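Apical membrane antigen 1 (Toxoplasma gondii, PDB 3ZLE) may take part in host cell invasion by the sporozoite stage, as a membrane antigen of the apicomplexan AMA1 family. Local coordinates at residues S30-D35 against T337-S342. Residues are numbered along the deposited sequence; the frame is centred on the assembly and turned at random.
Sequences SGIFVD and TALGSS
Ile32, in the loop after helix 24-27, reaches across to meet Ala338 and Leu339 in the turn that leaves strand 333-337, an outermost strand of a four-stranded antiparallel sheet; the contact thus joins the N-terminal part of the AMA1 ectodomain to that sheet. The CG2 methyl of Ile32 does most of the touching: it lies 3.8 Å from Ala338 CB and 3.9 Å from Leu339 CD2. With CG2 trans to the backbone N and CG1 trans to the carbonyl carbon (chi1 -58°), both arms of the beta-branch face the turn, and CG1 and CD1 pass across Leu339 at looser range, each 4.2 Å from its CG. The two side chains cross at about a right angle, while the small Ala338 brings its backbone close, its O 3.7 Å from Ile32 CG2. That oxygen accepts a hydrogen bond from Lys191 NZ, so its polarity is met beside the apolar contact. Ile24 of helix 24-27 touches both Ile32 and Leu339, extending the cluster.

Beyond Ile32, Ala338 and Leu339, all buried, the segments diverge. Phe33, whose ring leads away from the turn, and Ser341 and Ser342 are partly exposed and do not touch the facing segment. Each loop is shaped from within. Ser30 OG donates to Asp35 OD1 at 2.8 Å from above the carboxylate plane; a carboxylate suits this place because one oxygen can take Ser30 OG and the backbone N of Gly37 and Gly47 together. In the turn, Thr337 OG1 accepts from Gly340 N at 3.0 Å, forming an ST motif, with a weaker bond from Leu339 N.

No hydrogen bond or salt bridge joins the segments, so apolar burial probably holds them together, while polar bonds set each loop's form.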
loop_
_atom_site.group_PDB
_atom_site.type_symbol
_atom_site.label_atom_id
_atom_site.label_comp_id
_atom_site.label_asym_id
_atom_site.label_seq_id
_atom_site.Cartn_x
_atom_site.Cartn_y
_atom_site.Cartn_z
ATOM N N SER A 30 -3.107 -0.025 9.618
ATOM C CA SER A 30 -3.180 -1.465 9.453
ATOM C C SER A 30 -2.002 -1.936 8.630
ATOM O O SER A 30 -1.143 -1.145 8.295
ATOM C CB SER A 30 -4.495 -1.863 8.841
ATOM O OG SER A 30 -4.697 -3.254 8.984
ATOM N N GLY A 31 -1.868 -3.250 8.453
ATOM C CA GLY A 31 -0.764 -3.775 7.663
ATOM C C GLY A 31 -0.878 -3.315 6.211
ATOM O O GLY A 31 -1.975 -2.933 5.741
ATOM N N ILE A 32 0.248 -3.386 5.494
ATOM C CA ILE A 32 0.331 -2.900 4.105
ATOM C C ILE A 32 0.641 -4.079 3.193
ATOM O O ILE A 32 -0.186 -4.445 2.339
ATOM C CB ILE A 32 1.415 -1.813 3.968
ATOM C CG1 ILE A 32 1.105 -0.641 4.927
ATOM C CG2 ILE A 32 1.525 -1.342 2.528
ATOM C CD1 ILE A 32 2.287 0.252 5.208
ATOM N N PHE A 33 1.726 -4.803 3.494
ATOM C CA PHE A 33 2.088 -6.003 2.685
ATOM C C PHE A 33 0.954 -7.016 2.754
ATOM O O PHE A 33 0.291 -7.299 1.739
ATOM C CB PHE A 33 3.426 -6.609 3.138
ATOM C CG PHE A 33 3.878 -7.818 2.322
ATOM C CD1 PHE A 33 4.488 -7.652 1.056
ATOM C CD2 PHE A 33 3.844 -9.083 2.869
ATOM C CE1 PHE A 33 4.922 -8.744 0.314
ATOM C CE2 PHE A 33 4.282 -10.197 2.129
ATOM C CZ PHE A 33 4.826 -10.023 0.840
ATOM N N VAL A 34 0.655 -7.485 3.968
ATOM C CA VAL A 34 -0.601 -8.184 4.244
ATOM C C VAL A 34 -1.432 -7.401 5.280
ATOM O O VAL A 34 -0.941 -7.054 6.382
ATOM C CB VAL A 34 -0.346 -9.586 4.805
ATOM C CG1 VAL A 34 -1.640 -10.147 5.412
ATOM C CG2 VAL A 34 0.196 -10.506 3.717
ATOM N N ASP A 35 -2.646 -7.063 4.884
ATOM C CA ASP A 35 -3.555 -6.259 5.695
ATOM C C ASP A 35 -4.610 -7.127 6.339
ATOM O O ASP A 35 -5.552 -7.571 5.692
ATOM C CB ASP A 35 -4.217 -5.197 4.846
ATOM C CG ASP A 35 -5.146 -4.332 5.629
ATOM O OD1 ASP A 35 -5.570 -4.771 6.742
ATOM O OD2 ASP A 35 -5.444 -3.186 5.154
ATOM N N THR A 337 6.676 5.239 -0.641
ATOM C CA THR A 337 6.203 4.379 0.483
ATOM C C THR A 337 5.731 3.037 0.034
ATOM O O THR A 337 5.368 2.827 -1.138
ATOM C CB THR A 337 5.098 5.018 1.306
ATOM O OG1 THR A 337 3.882 4.962 0.578
ATOM C CG2 THR A 337 5.421 6.456 1.677
ATOM N N ALA A 338 5.585 2.141 0.984
ATOM C CA ALA A 338 4.884 0.900 0.690
ATOM C C ALA A 338 3.431 1.080 0.259
ATOM O O ALA A 338 2.900 0.250 -0.512
ATOM C CB ALA A 338 4.999 -0.074 1.822
ATOM N N LEU A 339 2.829 2.198 0.611
ATOM C CA LEU A 339 1.409 2.439 0.137
ATOM C C LEU A 339 1.263 2.990 -1.264
ATOM O O LEU A 339 0.327 2.609 -2.011
ATOM C CB LEU A 339 0.668 3.329 1.098
ATOM C CG LEU A 339 0.305 2.555 2.366
ATOM C CD1 LEU A 339 0.028 3.500 3.511
ATOM C CD2 LEU A 339 -0.897 1.678 2.069
ATOM N N GLY A 340 2.125 3.963 -1.584
ATOM C CA GLY A 340 1.939 4.796 -2.754
ATOM C C GLY A 340 2.233 4.120 -4.068
ATOM O O GLY A 340 2.645 2.955 -4.103
ATOM N N SER A 341 1.901 4.831 -5.149
ATOM C CA SER A 341 2.339 4.506 -6.510
ATOM C C SER A 341 3.775 4.923 -6.763
ATOM O O SER A 341 4.364 5.591 -5.970
ATOM C CB SER A 341 1.458 5.234 -7.537
ATOM O OG SER A 341 1.465 4.517 -8.771
ATOM N N SER A 342 4.280 4.647 -7.951
ATOM C CA SER A 342 5.563 5.195 -8.339
ATOM C C SER A 342 5.356 6.484 -9.127
ATOM O O SER A 342 6.319 7.158 -9.424
ATOM C CB SER A 342 6.371 4.192 -9.194
ATOM O OG SER A 342 5.646 3.863 -10.370
#